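Local coordinates for protein glutamine cyclotransferase (Zymomonas mobilis, PDB 3NOL) that catalyses the cyclisation of N-terminal glutamine in peptides to pyroglutamate, as a bacterial glutaminyl cyclase built as a calcium-containing beta-propeller, at residues H35-D40 against V70-G75; T41-E46 against T59-R64; N106-V111 against V120-Y125; T145-F150 against V159-V164. One frame throughout, in Å; residues are numbered along the deposited sequence. Where two conformers were deposited one is given.

Contact 1: residues H35-D40 against V70-G75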
loop_
_atom_site.group_PDB
_atom_site.type_symbol
_atom_site.label_atom_id
_atom_site.label_comp_id
_atom_site.label_asym_id
_atom_site.label_seq_id
_atom_site.Cartn_x
_atom_site.Cartn_y
_atom_site.Cartn_z
ATOM N N HIS A 35 -7.993 -11.179 13.264
ATOM C CA HIS A 35 -9.191 -11.441 12.470
ATOM C C HIS A 35 -8.808 -11.609 11.004
ATOM O O HIS A 35 -7.789 -11.063 10.560
ATOM C CB HIS A 35 -10.196 -10.281 12.551
ATOM C CG HIS A 35 -10.661 -9.977 13.939
ATOM N ND1 HIS A 35 -11.381 -10.877 14.696
ATOM C CD2 HIS A 35 -10.518 -8.868 14.703
ATOM C CE1 HIS A 35 -11.654 -10.338 15.871
ATOM N NE2 HIS A 35 -11.147 -9.120 15.900
ATOM N N SER A 36 -9.628 -12.361 10.265
ATOM C CA SER A 36 -9.547 -12.414 8.804
ATOM C C SER A 36 -10.856 -11.857 8.280
ATOM O O SER A 36 -11.931 -12.232 8.770
ATOM C CB SER A 36 -9.399 -13.859 8.300
ATOM O OG SER A 36 -8.266 -14.465 8.881
ATOM N N TYR A 37 -10.765 -10.962 7.303
ATOM C CA TYR A 37 -11.933 -10.371 6.662
ATOM C C TYR A 37 -11.946 -10.727 5.177
ATOM O O TYR A 37 -10.883 -10.906 4.589
ATOM C CB TYR A 37 -11.904 -8.852 6.836
ATOM C CG TYR A 37 -12.007 -8.440 8.286
ATOM C CD1 TYR A 37 -13.175 -8.679 9.009
ATOM C CD2 TYR A 37 -10.923 -7.867 8.944
ATOM C CE1 TYR A 37 -13.272 -8.316 10.356
ATOM C CE2 TYR A 37 -11.005 -7.524 10.290
ATOM C CZ TYR A 37 -12.193 -7.746 10.979
ATOM O OH TYR A 37 -12.278 -7.399 12.316
ATOM N N PRO A 38 -13.143 -10.852 4.568
ATOM C CA PRO A 38 -13.181 -11.211 3.147
ATOM C C PRO A 38 -12.477 -10.177 2.256
ATOM O O PRO A 38 -12.630 -8.953 2.456
ATOM C CB PRO A 38 -14.677 -11.223 2.822
ATOM C CG PRO A 38 -15.379 -11.310 4.109
ATOM C CD PRO A 38 -14.493 -10.694 5.140
ATOM N N HIS A 39 -11.692 -10.666 1.298
ATOM C CA HIS A 39 -11.148 -9.805 0.239
ATOM C C HIS A 39 -11.540 -10.362 -1.128
ATOM O O HIS A 39 -11.697 -11.587 -1.306
ATOM C CB HIS A 39 -9.624 -9.673 0.368
ATOM C CG HIS A 39 -8.999 -8.744 -0.637
ATOM N ND1 HIS A 39 -8.236 -9.200 -1.685
ATOM C CD2 HIS A 39 -9.003 -7.387 -0.736
ATOM C CE1 HIS A 39 -7.803 -8.171 -2.403
ATOM N NE2 HIS A 39 -8.256 -7.056 -1.846
ATOM N N ASP A 40 -11.738 -9.450 -2.072
ATOM C CA ASP A 40 -12.188 -9.787 -3.425
ATOM C C ASP A 40 -11.086 -10.587 -4.132
ATOM O O ASP A 40 -9.972 -10.088 -4.342
ATOM C CB ASP A 40 -12.498 -8.465 -4.156
ATOM C CG ASP A 40 -13.055 -8.667 -5.559
ATOM O OD1 ASP A 40 -13.028 -9.817 -6.097
ATOM O OD2 ASP A 40 -13.473 -7.641 -6.133
ATOM N N VAL A 70 -14.383 0.381 0.723
ATOM C CA VAL A 70 -14.749 -0.993 1.063
ATOM C C VAL A 70 -15.052 -1.157 2.567
ATOM O O VAL A 70 -14.263 -0.725 3.434
ATOM C CB VAL A 70 -13.602 -1.976 0.628
ATOM C CG1 VAL A 70 -13.907 -3.389 1.042
ATOM C CG2 VAL A 70 -13.361 -1.920 -0.840
ATOM N N ASP A 71 -16.210 -1.762 2.848
ATOM C CA ASP A 71 -16.598 -2.169 4.205
ATOM C C ASP A 71 -15.638 -3.241 4.701
ATOM O O ASP A 71 -15.450 -4.261 4.023
ATOM C CB ASP A 71 -18.017 -2.757 4.202
ATOM C CG ASP A 71 -18.465 -3.180 5.589
ATOM O OD1 ASP A 71 -18.684 -2.305 6.446
ATOM O OD2 ASP A 71 -18.566 -4.400 5.829
ATOM N N ILE A 72 -15.016 -3.002 5.855
ATOM C CA ILE A 72 -13.989 -3.917 6.378
ATOM C C ILE A 72 -14.544 -5.319 6.620
ATOM O O ILE A 72 -13.979 -6.315 6.153
ATOM C CB ILE A 72 -13.308 -3.385 7.669
ATOM C CG1 ILE A 72 -12.527 -2.100 7.368
ATOM C CG2 ILE A 72 -12.370 -4.457 8.260
ATOM C CD1 ILE A 72 -11.919 -1.421 8.588
ATOM N N GLU A 73 -15.649 -5.385 7.368
ATOM C CA GLU A 73 -16.206 -6.669 7.829
ATOM C C GLU A 73 -16.680 -7.592 6.706
ATOM O O GLU A 73 -16.548 -8.815 6.811
ATOM C CB GLU A 73 -17.356 -6.403 8.809
ATOM C CG GLU A 73 -16.846 -6.049 10.192
ATOM C CD GLU A 73 -17.918 -5.499 11.122
ATOM O OE1 GLU A 73 -19.112 -5.439 10.747
ATOM O OE2 GLU A 73 -17.546 -5.121 12.251
ATOM N N SER A 74 -17.227 -7.005 5.640
ATOM C CA SER A 74 -17.846 -7.779 4.559
ATOM C C SER A 74 -16.982 -7.822 3.298
ATOM O O SER A 74 -17.185 -8.679 2.434
ATOM C CB SER A 74 -19.214 -7.192 4.200
ATOM O OG SER A 74 -19.061 -5.945 3.534
ATOM N N GLY A 75 -16.038 -6.879 3.188
ATOM C CA GLY A 75 -15.238 -6.704 1.976
ATOM C C GLY A 75 -16.014 -6.164 0.771
ATOM O O GLY A 75 -15.510 -6.193 -0.353
HETATM O O HOH W 1 -12.227 -6.635 3.914
HETATM O O HOH W 2 -12.805 -6.856 -0.771
#
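With CG turned anti to its own carbonyl carbon (chi1 -64°), Tyr37 lays its ring against Ile72, whose first torsion (-65°) offers the short CG2 branch and not the longer CG1 arm. The methyl rests over one face, displaced toward the rim, with Ile72 CG2 3.9 Å from the centroid of the Tyr37 ring, a CH-pi contact. At the root of the ring, Tyr37 CB lies 3.3 Å from Ile72 O, while Glu73 CA comes up obliquely to CD1. Pro38 then rides over the turn's carbonyls, its CD 3.2 Å from Glu73 O and its CB and CG close to Ser74 O. Gly75 CA lies 3.5 Å from Pro38 O in a CA-H...O contact; any CB here would collide with that oxygen, and the positive phi favours glycine too. The polar linkage between the segments is carried by water. One water donates to both Pro38 O and Ile72 O, and a second donates to Gly75 O while accepting only a weak bond from Asp40 N. Asp71 OD2 accepts from Ser74 N, an Asx motif, and from Ser74 OG on the opposite face of the carboxylate plane; both bonds help to hold the turn. This is packing between propeller blades: the loop between strands 64-70 and 77-82 docks on strand 28-38, which pairs with the C-terminal strand 248-256 in a "velcro" closure.

Contact 2: residues T41-E46 against T59-R64; sequences TKAFTE and TGLNGR
Thr59 faces Thr45 as a non-hydrogen-bonded antiparallel pair, and Thr59 CA lies 3.6 Å from Phe44 O in a CA-H...O contact. Its methyl CG2 also meets Ala43 CB, but this side chain has two conformers, which makes the touch doubtful as a fixed feature. Gly60 comes next and forms the hydrogen-bonded pair with Phe44. Gly60 N gives a nearly straight bond to Phe44 O (3.0 Å, 173°), and Phe44 N returns a more bent one to Gly60 O. The same Gly60 O lies in the plane of the Phe44 ring, at its edge, 3.6 Å from Phe44 CD1; one carbonyl thus meets both the backbone and the aromatic side chain of its partner. Leu61 turns CG anti to its carbonyl carbon (chi1 -69°), which brings CD2 back across the strand end to within 3.4 Å of Lys42 O and beside Ala43 CA. Asn62 is tied on through water: its N donates to a molecule that in turn donates to Lys42 O, 2.6 Å from the water oxygen. From Leu61 to Arg64 the chain makes a type I' turn, its two end residues paired by backbone bonds in both directions. The contact closes the open end of the hairpin of strands 44-51 and 54-61, and the turn leads on to strand 64-70 of the same antiparallel propeller blade, whose strand 44-51 goes on to supply Phe48 to the calcium site.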
loop_
_atom_site.group_PDB
_atom_site.type_symbol
_atom_site.label_atom_id
_atom_site.label_comp_id
_atom_site.label_asym_id
_atom_site.label_seq_id
_atom_site.Cartn_x
_atom_site.Cartn_y
_atom_site.Cartn_z
ATOM N N THR A 41 -11.402 -11.827 -4.510
ATOM C CA THR A 41 -10.388 -12.698 -5.144
ATOM C C THR A 41 -10.107 -12.321 -6.597
ATOM O O THR A 41 -9.242 -12.915 -7.234
ATOM C CB THR A 41 -10.769 -14.206 -5.072
ATOM O OG1 THR A 41 -12.086 -14.400 -5.608
ATOM C CG2 THR A 41 -10.700 -14.724 -3.646
ATOM N N LYS A 42 -10.834 -11.338 -7.123
ATOM C CA LYS A 42 -10.564 -10.809 -8.449
ATOM C C LYS A 42 -9.812 -9.467 -8.394
ATOM O O LYS A 42 -9.499 -8.874 -9.429
ATOM C CB LYS A 42 -11.878 -10.692 -9.258
ATOM C CG LYS A 42 -12.498 -12.059 -9.598
ATOM C CD LYS A 42 -13.635 -11.927 -10.600
ATOM C CE LYS A 42 -14.135 -13.292 -11.043
ATOM N NZ LYS A 42 -14.656 -14.097 -9.904
ATOM N N ALA A 43 -9.505 -9.005 -7.181
ATOM C CA ALA A 43 -8.929 -7.681 -6.980
ATOM C C ALA A 43 -7.409 -7.753 -6.929
ATOM O O ALA A 43 -6.840 -8.221 -5.918
ATOM C CB ALA A 43 -9.475 -7.035 -5.673
ATOM N N PHE A 44 -6.774 -7.245 -7.988
ATOM C CA PHE A 44 -5.309 -7.064 -8.018
ATOM C C PHE A 44 -4.913 -5.810 -7.238
ATOM O O PHE A 44 -4.784 -4.715 -7.810
ATOM C CB PHE A 44 -4.782 -6.934 -9.454
ATOM C CG PHE A 44 -4.888 -8.197 -10.273
ATOM C CD1 PHE A 44 -6.005 -8.416 -11.092
ATOM C CD2 PHE A 44 -3.851 -9.144 -10.254
ATOM C CE1 PHE A 44 -6.083 -9.579 -11.900
ATOM C CE2 PHE A 44 -3.936 -10.324 -11.029
ATOM C CZ PHE A 44 -5.046 -10.534 -11.854
ATOM N N THR A 45 -4.744 -5.962 -5.935
ATOM C CA THR A 45 -4.471 -4.820 -5.066
ATOM C C THR A 45 -3.191 -4.069 -5.447
ATOM O O THR A 45 -2.104 -4.683 -5.483
ATOM C CB THR A 45 -4.350 -5.315 -3.599
ATOM O OG1 THR A 45 -5.548 -6.025 -3.252
ATOM C CG2 THR A 45 -4.153 -4.145 -2.660
ATOM N N GLU A 46 -3.311 -2.760 -5.734
ATOM C CA GLU A 46 -2.144 -1.905 -6.055
ATOM C C GLU A 46 -1.946 -0.692 -5.107
ATOM O O GLU A 46 -0.932 0.030 -5.175
ATOM C CB GLU A 46 -2.227 -1.384 -7.490
ATOM C CG GLU A 46 -2.355 -2.455 -8.589
ATOM C CD GLU A 46 -1.111 -3.334 -8.724
ATOM O OE1 GLU A 46 -0.121 -3.127 -7.991
ATOM O OE2 GLU A 46 -1.106 -4.238 -9.600
ATOM N N THR A 59 -7.482 -1.017 -7.268
ATOM C CA THR A 59 -7.515 -2.402 -7.783
ATOM C C THR A 59 -7.473 -2.474 -9.290
ATOM O O THR A 59 -8.120 -1.677 -9.984
ATOM C CB THR A 59 -8.806 -3.182 -7.365
ATOM O OG1 THR A 59 -9.986 -2.504 -7.827
ATOM C CG2 THR A 59 -8.872 -3.383 -5.879
ATOM N N GLY A 60 -6.719 -3.446 -9.792
ATOM C CA GLY A 60 -6.832 -3.845 -11.177
ATOM C C GLY A 60 -7.948 -4.875 -11.131
ATOM O O GLY A 60 -8.084 -5.669 -10.149
ATOM N N LEU A 61 -8.824 -4.790 -12.121
ATOM C CA LEU A 61 -9.964 -5.689 -12.219
ATOM C C LEU A 61 -10.046 -6.040 -13.674
ATOM O O LEU A 61 -10.404 -5.176 -14.496
ATOM C CB LEU A 61 -11.262 -4.993 -11.750
ATOM C CG LEU A 61 -11.337 -4.696 -10.245
ATOM C CD1 LEU A 61 -12.556 -3.819 -9.909
ATOM C CD2 LEU A 61 -11.360 -6.013 -9.450
ATOM N N ASN A 62 -9.647 -7.267 -14.005
ATOM C CA ASN A 62 -9.775 -7.781 -15.393
ATOM C C ASN A 62 -9.468 -6.742 -16.511
ATOM O O ASN A 62 -10.332 -6.462 -17.394
ATOM C CB ASN A 62 -11.180 -8.393 -15.579
ATOM C CG ASN A 62 -11.309 -9.197 -16.873
ATOM O OD1 ASN A 62 -10.308 -9.592 -17.458
ATOM N ND2 ASN A 62 -12.545 -9.461 -17.300
ATOM N N GLY A 63 -8.268 -6.154 -16.453
ATOM C CA GLY A 63 -7.765 -5.249 -17.521
ATOM C C GLY A 63 -7.978 -3.754 -17.324
ATOM O O GLY A 63 -7.390 -2.934 -18.046
ATOM N N ARG A 64 -8.833 -3.393 -16.361
ATOM C CA ARG A 64 -9.168 -1.988 -16.086
ATOM C C ARG A 64 -8.855 -1.711 -14.625
ATOM O O ARG A 64 -8.552 -2.638 -13.874
ATOM C CB ARG A 64 -10.647 -1.680 -16.418
ATOM C CG ARG A 64 -10.941 -1.610 -17.934
ATOM C CD ARG A 64 -10.307 -0.381 -18.593
ATOM N NE ARG A 64 -10.956 0.882 -18.221
ATOM C CZ ARG A 64 -12.078 1.359 -18.763
ATOM N NH1 ARG A 64 -12.580 2.511 -18.323
ATOM N NH2 ARG A 64 -12.721 0.675 -19.725
HETATM O O HOH W 3 -9.856 -9.267 -11.945
#

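Contact 3: residues N106-V111 against V120-Y125; sequences NGLGFV and VRSFNY
The Tyr125 ring covers the backbone of Gly107 and Leu108 where strands 108-113 and 119-124, the last two of a four-stranded propeller blade, run as an antiparallel hairpin. Among the backbone bonds, Tyr125 N reaches Gly107 O, Gly109 and Phe123 bond each other in both directions, and Val111 N reaches Arg121 O. At the far end Val111 O receives Val120 N at 2.8 Å but Arg121 N only weakly, the mark of a classic beta bulge. The aromatic contacts exploit two glycines. Gly107 C stands over the centre of the Tyr125 ring and Leu108 N nearer its rim, with Tyr125 CE1 3.2 Å from Leu108 O. Phe123, its CG held between backbone N and carbonyl carbon (chi1 66°), folds back over Gly109, whose CA makes a CH-pi contact 4.0 Å from the centroid of the Phe123 ring; a CB on Gly109 would collide with Phe123 CZ. Tyr125 OH bonds Thr103 N and shares a water with Gly107 N, so an alanine here would probably uncover the Gly107-Leu108 peptide and leave Thr103 N without its mate. Apolar packing is simpler: Val111 CG1 meets Val120 CG2 at 3.8 Å, while Arg121 runs alongside Val111 before its NH1 bonds Glu154 O. A side-chain bond between the strands comes from Ser122, whose OG donates to Gly109 O at 2.9 Å from the opposite face of the carbonyl plane to Phe123 N.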
loop_
_atom_site.group_PDB
_atom_site.type_symbol
_atom_site.label_atom_id
_atom_site.label_comp_id
_atom_site.label_asym_id
_atom_site.label_seq_id
_atom_site.Cartn_x
_atom_site.Cartn_y
_atom_site.Cartn_z
ATOM N N ASN A 106 1.868 5.795 -16.932
ATOM C CA ASN A 106 1.460 7.105 -17.444
ATOM C C ASN A 106 2.392 8.257 -17.035
ATOM O O ASN A 106 2.346 9.338 -17.642
ATOM C CB ASN A 106 0.014 7.417 -17.024
ATOM C CG ASN A 106 -0.989 6.389 -17.535
ATOM O OD1 ASN A 106 -1.378 5.462 -16.810
ATOM N ND2 ASN A 106 -1.423 6.552 -18.796
ATOM N N GLY A 107 3.208 8.048 -15.995
ATOM C CA GLY A 107 4.057 9.108 -15.446
ATOM C C GLY A 107 3.224 10.263 -14.894
ATOM O O GLY A 107 3.664 11.419 -14.841
ATOM N N LEU A 108 2.001 9.940 -14.503
ATOM C CA LEU A 108 1.165 10.949 -13.892
ATOM C C LEU A 108 0.297 10.370 -12.803
ATOM O O LEU A 108 0.153 9.140 -12.668
ATOM C CB LEU A 108 0.366 11.713 -14.934
ATOM C CG LEU A 108 -0.630 10.924 -15.790
ATOM C CD1 LEU A 108 -1.922 10.735 -15.062
ATOM C CD2 LEU A 108 -0.859 11.752 -17.054
ATOM N N GLY A 109 -0.202 11.274 -11.976
ATOM C CA GLY A 109 -1.066 10.916 -10.899
ATOM C C GLY A 109 -2.293 11.805 -10.900
ATOM O O GLY A 109 -2.409 12.737 -11.711
ATOM N N PHE A 110 -3.205 11.500 -9.985
ATOM C CA PHE A 110 -4.490 12.188 -9.894
ATOM C C PHE A 110 -4.756 12.568 -8.462
ATOM O O PHE A 110 -4.178 11.983 -7.550
ATOM C CB PHE A 110 -5.628 11.281 -10.393
ATOM C CG PHE A 110 -5.485 10.881 -11.841
ATOM C CD1 PHE A 110 -5.109 9.583 -12.185
ATOM C CD2 PHE A 110 -5.713 11.821 -12.853
ATOM C CE1 PHE A 110 -4.980 9.212 -13.543
ATOM C CE2 PHE A 110 -5.578 11.481 -14.207
ATOM C CZ PHE A 110 -5.193 10.173 -14.557
ATOM N N VAL A 111 -5.628 13.556 -8.281
ATOM C CA VAL A 111 -6.140 13.895 -6.973
ATOM C C VAL A 111 -7.657 13.910 -7.076
ATOM O O VAL A 111 -8.204 14.528 -7.994
ATOM C CB VAL A 111 -5.664 15.295 -6.482
ATOM C CG1 VAL A 111 -6.213 15.549 -5.074
ATOM C CG2 VAL A 111 -4.112 15.413 -6.516
ATOM N N VAL A 120 -10.093 16.204 -9.280
ATOM C CA VAL A 120 -9.846 17.657 -9.186
ATOM C C VAL A 120 -8.489 18.127 -9.758
ATOM O O VAL A 120 -8.298 19.317 -10.032
ATOM C CB VAL A 120 -10.036 18.191 -7.743
ATOM C CG1 VAL A 120 -11.510 18.042 -7.309
ATOM C CG2 VAL A 120 -9.059 17.509 -6.746
ATOM N N ARG A 121 -7.569 17.188 -9.969
ATOM C CA ARG A 121 -6.227 17.532 -10.436
ATOM C C ARG A 121 -5.551 16.320 -11.067
ATOM O O ARG A 121 -5.851 15.170 -10.708
ATOM C CB ARG A 121 -5.396 18.048 -9.255
ATOM C CG ARG A 121 -4.007 18.564 -9.565
ATOM C CD ARG A 121 -3.384 19.053 -8.273
ATOM N NE ARG A 121 -2.037 19.586 -8.490
ATOM C CZ ARG A 121 -1.245 20.044 -7.518
ATOM N NH1 ARG A 121 -1.652 20.036 -6.252
ATOM N NH2 ARG A 121 -0.039 20.522 -7.815
ATOM N N SER A 122 -4.680 16.602 -12.038
ATOM C CA SER A 122 -3.664 15.650 -12.475
ATOM C C SER A 122 -2.294 16.301 -12.311
ATOM O O SER A 122 -2.148 17.524 -12.459
ATOM C CB SER A 122 -3.865 15.218 -13.931
ATOM O OG SER A 122 -2.979 14.143 -14.240
ATOM N N PHE A 123 -1.291 15.486 -12.010
ATOM C CA PHE A 123 0.060 15.996 -11.837
ATOM C C PHE A 123 1.063 15.030 -12.452
ATOM O O PHE A 123 0.815 13.815 -12.471
ATOM C CB PHE A 123 0.369 16.249 -10.349
ATOM C CG PHE A 123 0.409 14.999 -9.492
ATOM C CD1 PHE A 123 1.641 14.405 -9.158
ATOM C CD2 PHE A 123 -0.780 14.403 -9.037
ATOM C CE1 PHE A 123 1.678 13.252 -8.355
ATOM C CE2 PHE A 123 -0.754 13.252 -8.218
ATOM C CZ PHE A 123 0.479 12.675 -7.891
ATOM N N ASN A 124 2.175 15.566 -12.945
ATOM C CA ASN A 124 3.234 14.720 -13.499
ATOM C C ASN A 124 4.266 14.357 -12.438
ATOM O O ASN A 124 4.472 15.093 -11.469
ATOM C CB ASN A 124 3.927 15.378 -14.700
ATOM C CG ASN A 124 3.028 15.483 -15.909
ATOM O OD1 ASN A 124 2.052 14.726 -16.062
ATOM N ND2 ASN A 124 3.335 16.440 -16.777
ATOM N N TYR A 125 4.898 13.209 -12.619
ATOM C CA TYR A 125 6.051 12.848 -11.807
ATOM C C TYR A 125 7.088 12.104 -12.655
ATOM O O TYR A 125 6.805 11.630 -13.769
ATOM C CB TYR A 125 5.636 12.037 -10.556
ATOM C CG TYR A 125 4.827 10.779 -10.846
ATOM C CD1 TYR A 125 3.462 10.727 -10.576
ATOM C CD2 TYR A 125 5.437 9.634 -11.393
ATOM C CE1 TYR A 125 2.722 9.581 -10.837
ATOM C CE2 TYR A 125 4.698 8.471 -11.667
ATOM C CZ TYR A 125 3.339 8.454 -11.388
ATOM O OH TYR A 125 2.592 7.311 -11.649
HETATM O O HOH W 4 3.937 6.074 -13.712
#

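Contact 4: residues T145-F150 against V159-V164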
loop_
_atom_site.group_PDB
_atom_site.type_symbol
_atom_site.label_atom_id
_atom_site.label_comp_id
_atom_site.label_asym_id
_atom_site.label_seq_id
_atom_site.Cartn_x
_atom_site.Cartn_y
_atom_site.Cartn_z
ATOM N N THR A 145 12.003 0.553 -7.305
ATOM C CA THR A 145 13.445 0.690 -7.092
ATOM C C THR A 145 13.759 0.835 -5.589
ATOM O O THR A 145 12.846 0.844 -4.767
ATOM C CB THR A 145 14.032 1.900 -7.863
ATOM O OG1 THR A 145 13.750 3.105 -7.145
ATOM C CG2 THR A 145 13.450 1.980 -9.305
ATOM N N PRO A 146 15.046 0.942 -5.213
ATOM C CA PRO A 146 15.360 1.263 -3.797
ATOM C C PRO A 146 15.017 2.689 -3.352
ATOM O O PRO A 146 15.149 3.018 -2.164
ATOM C CB PRO A 146 16.888 1.069 -3.715
ATOM C CG PRO A 146 17.214 0.166 -4.852
ATOM C CD PRO A 146 16.281 0.656 -5.969
ATOM N N VAL A 147 14.611 3.525 -4.297
ATOM C CA VAL A 147 14.511 4.970 -4.027
ATOM C C VAL A 147 13.086 5.338 -3.602
ATOM O O VAL A 147 12.117 5.015 -4.323
ATOM C CB VAL A 147 14.917 5.795 -5.247
ATOM C CG1 VAL A 147 14.757 7.304 -4.940
ATOM C CG2 VAL A 147 16.352 5.485 -5.672
ATOM N N LEU A 148 12.968 5.991 -2.444
ATOM C CA LEU A 148 11.697 6.589 -1.997
ATOM C C LEU A 148 11.754 8.116 -2.138
ATOM O O LEU A 148 12.792 8.737 -1.872
ATOM C CB LEU A 148 11.404 6.243 -0.529
ATOM C CG LEU A 148 11.188 4.772 -0.144
ATOM C CD1 LEU A 148 10.974 4.634 1.382
ATOM C CD2 LEU A 148 9.972 4.228 -0.921
ATOM N N ARG A 149 10.633 8.712 -2.527
ATOM C CA ARG A 149 10.538 10.160 -2.692
ATOM C C ARG A 149 9.484 10.716 -1.768
ATOM O O ARG A 149 8.362 10.169 -1.691
ATOM C CB ARG A 149 10.170 10.506 -4.129
ATOM C CG ARG A 149 11.303 10.314 -5.093
ATOM C CD ARG A 149 10.771 10.432 -6.518
ATOM N NE ARG A 149 10.345 9.147 -7.078
ATOM C CZ ARG A 149 9.704 9.004 -8.242
ATOM N NH1 ARG A 149 9.405 7.791 -8.684
ATOM N NH2 ARG A 149 9.370 10.074 -8.967
ATOM N N PHE A 150 9.858 11.788 -1.075
ATOM C CA PHE A 150 8.949 12.524 -0.200
ATOM C C PHE A 150 8.460 13.720 -0.988
ATOM O O PHE A 150 9.278 14.585 -1.352
ATOM C CB PHE A 150 9.674 13.009 1.057
ATOM C CG PHE A 150 10.104 11.910 1.985
ATOM C CD1 PHE A 150 9.447 11.723 3.212
ATOM C CD2 PHE A 150 11.174 11.070 1.654
ATOM C CE1 PHE A 150 9.852 10.709 4.096
ATOM C CE2 PHE A 150 11.574 10.043 2.516
ATOM C CZ PHE A 150 10.926 9.861 3.743
ATOM N N VAL A 159 10.783 16.710 -2.484
ATOM C CA VAL A 159 11.636 17.627 -1.716
ATOM C C VAL A 159 12.723 16.889 -0.925
ATOM O O VAL A 159 13.660 17.529 -0.407
ATOM C CB VAL A 159 10.798 18.525 -0.775
ATOM C CG1 VAL A 159 9.911 19.488 -1.586
ATOM C CG2 VAL A 159 9.957 17.683 0.190
ATOM N N ARG A 160 12.566 15.567 -0.787
ATOM C CA ARG A 160 13.599 14.680 -0.218
ATOM C C ARG A 160 13.577 13.342 -0.962
ATOM O O ARG A 160 12.518 12.851 -1.361
ATOM C CB ARG A 160 13.402 14.409 1.273
ATOM C CG ARG A 160 14.668 14.662 2.104
ATOM C CD ARG A 160 15.139 13.509 3.023
ATOM N NE ARG A 160 14.105 13.003 3.910
ATOM C CZ ARG A 160 14.265 12.037 4.821
ATOM N NH1 ARG A 160 15.441 11.456 5.040
ATOM N NH2 ARG A 160 13.222 11.669 5.536
ATOM N N THR A 161 14.745 12.761 -1.144
ATOM C CA THR A 161 14.861 11.495 -1.860
ATOM C C THR A 161 15.847 10.655 -1.073
ATOM O O THR A 161 16.958 11.131 -0.740
ATOM C CB THR A 161 15.346 11.741 -3.311
ATOM O OG1 THR A 161 14.434 12.620 -3.987
ATOM C CG2 THR A 161 15.476 10.455 -4.094
ATOM N N ILE A 162 15.447 9.424 -0.742
ATOM C CA ILE A 162 16.325 8.524 0.020
ATOM C C ILE A 162 16.439 7.169 -0.676
ATOM O O ILE A 162 15.546 6.778 -1.422
ATOM C CB ILE A 162 15.865 8.341 1.498
ATOM C CG1 ILE A 162 14.532 7.577 1.579
ATOM C CG2 ILE A 162 15.831 9.717 2.217
ATOM C CD1 ILE A 162 14.042 7.249 3.019
ATOM N N THR A 163 17.547 6.477 -0.414
ATOM C CA THR A 163 17.803 5.171 -0.993
ATOM C C THR A 163 17.712 4.153 0.133
ATOM O O THR A 163 18.397 4.279 1.169
ATOM C CB THR A 163 19.182 5.119 -1.699
ATOM O OG1 THR A 163 19.219 6.106 -2.750
ATOM C CG2 THR A 163 19.435 3.747 -2.319
ATOM N N VAL A 164 16.870 3.151 -0.073
ATOM C CA VAL A 164 16.615 2.158 0.972
ATOM C C VAL A 164 17.648 1.043 0.922
ATOM O O VAL A 164 17.963 0.528 -0.157
ATOM C CB VAL A 164 15.161 1.601 0.925
ATOM C CG1 VAL A 164 14.960 0.534 1.991
ATOM C CG2 VAL A 164 14.147 2.758 1.098
#
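Phe150 carries the Arg160 guanidinium flat over one ring face, a cation-pi stack between neighbours of a hydrogen-bonded antiparallel pair in a propeller-blade hairpin. The planes lie 28° apart, and the closest approach is Arg160 NH2 to Phe150 CZ at 3.4 Å. Bends at chi2 and chi3 (-53°) fold the arginine chain back over the ring, while the ring's edge takes Ile162 CD1, 3.8 Å from Phe150 CE2. An alanine in place of Phe150 would probably leave the guanidinium without its flat support and open a gap beside Ile162. Farther along, on the sheet face of Leu148, Ile162 and Phe150, Leu148 CD1 packs on Val164 CG2 at 3.7 Å. The backbone ladder holds these groups in line: Leu148 and Ile162 bond each other in both directions, Phe150 N reaches Arg160 O, and Val164 N reaches Pro146 O at 2.7 Å. A classic beta bulge sets Val159 beside Arg160, both opposite Phe150. In the next shell, Pro199 O accepts from Arg160 NH2, and Val147 N donates to Thr145 OG1, an ST turn at the strand's start. On the sheet face of Val147 and Thr161, Val147 CG1 presses unusually close to Thr161 CG2, 3.3 Å away.

The four contacts illustrate how one propeller uses different chemistry within and between its blades. Contact 1 is a surface contact between neighbouring sheets, relying on water and on a ring set against a loop, whereas contacts 2, 3 and 4 are partly buried, none wholly so, and each joins adjacent strands of one blade through backbone ladders. Contacts 1 and 2 share a blade: loop 70-75 follows strand 64-70 of the four-stranded sheet that holds contact 2, and His39 NE2 lies 3.2 Å from Thr45 OG1. Contacts 3 and 4 repeat one bulged hairpin design in successive sheets, nearest atoms about 5 Å apart; one packs rings on glycine backbone, the other stacks arginine on phenylalanine.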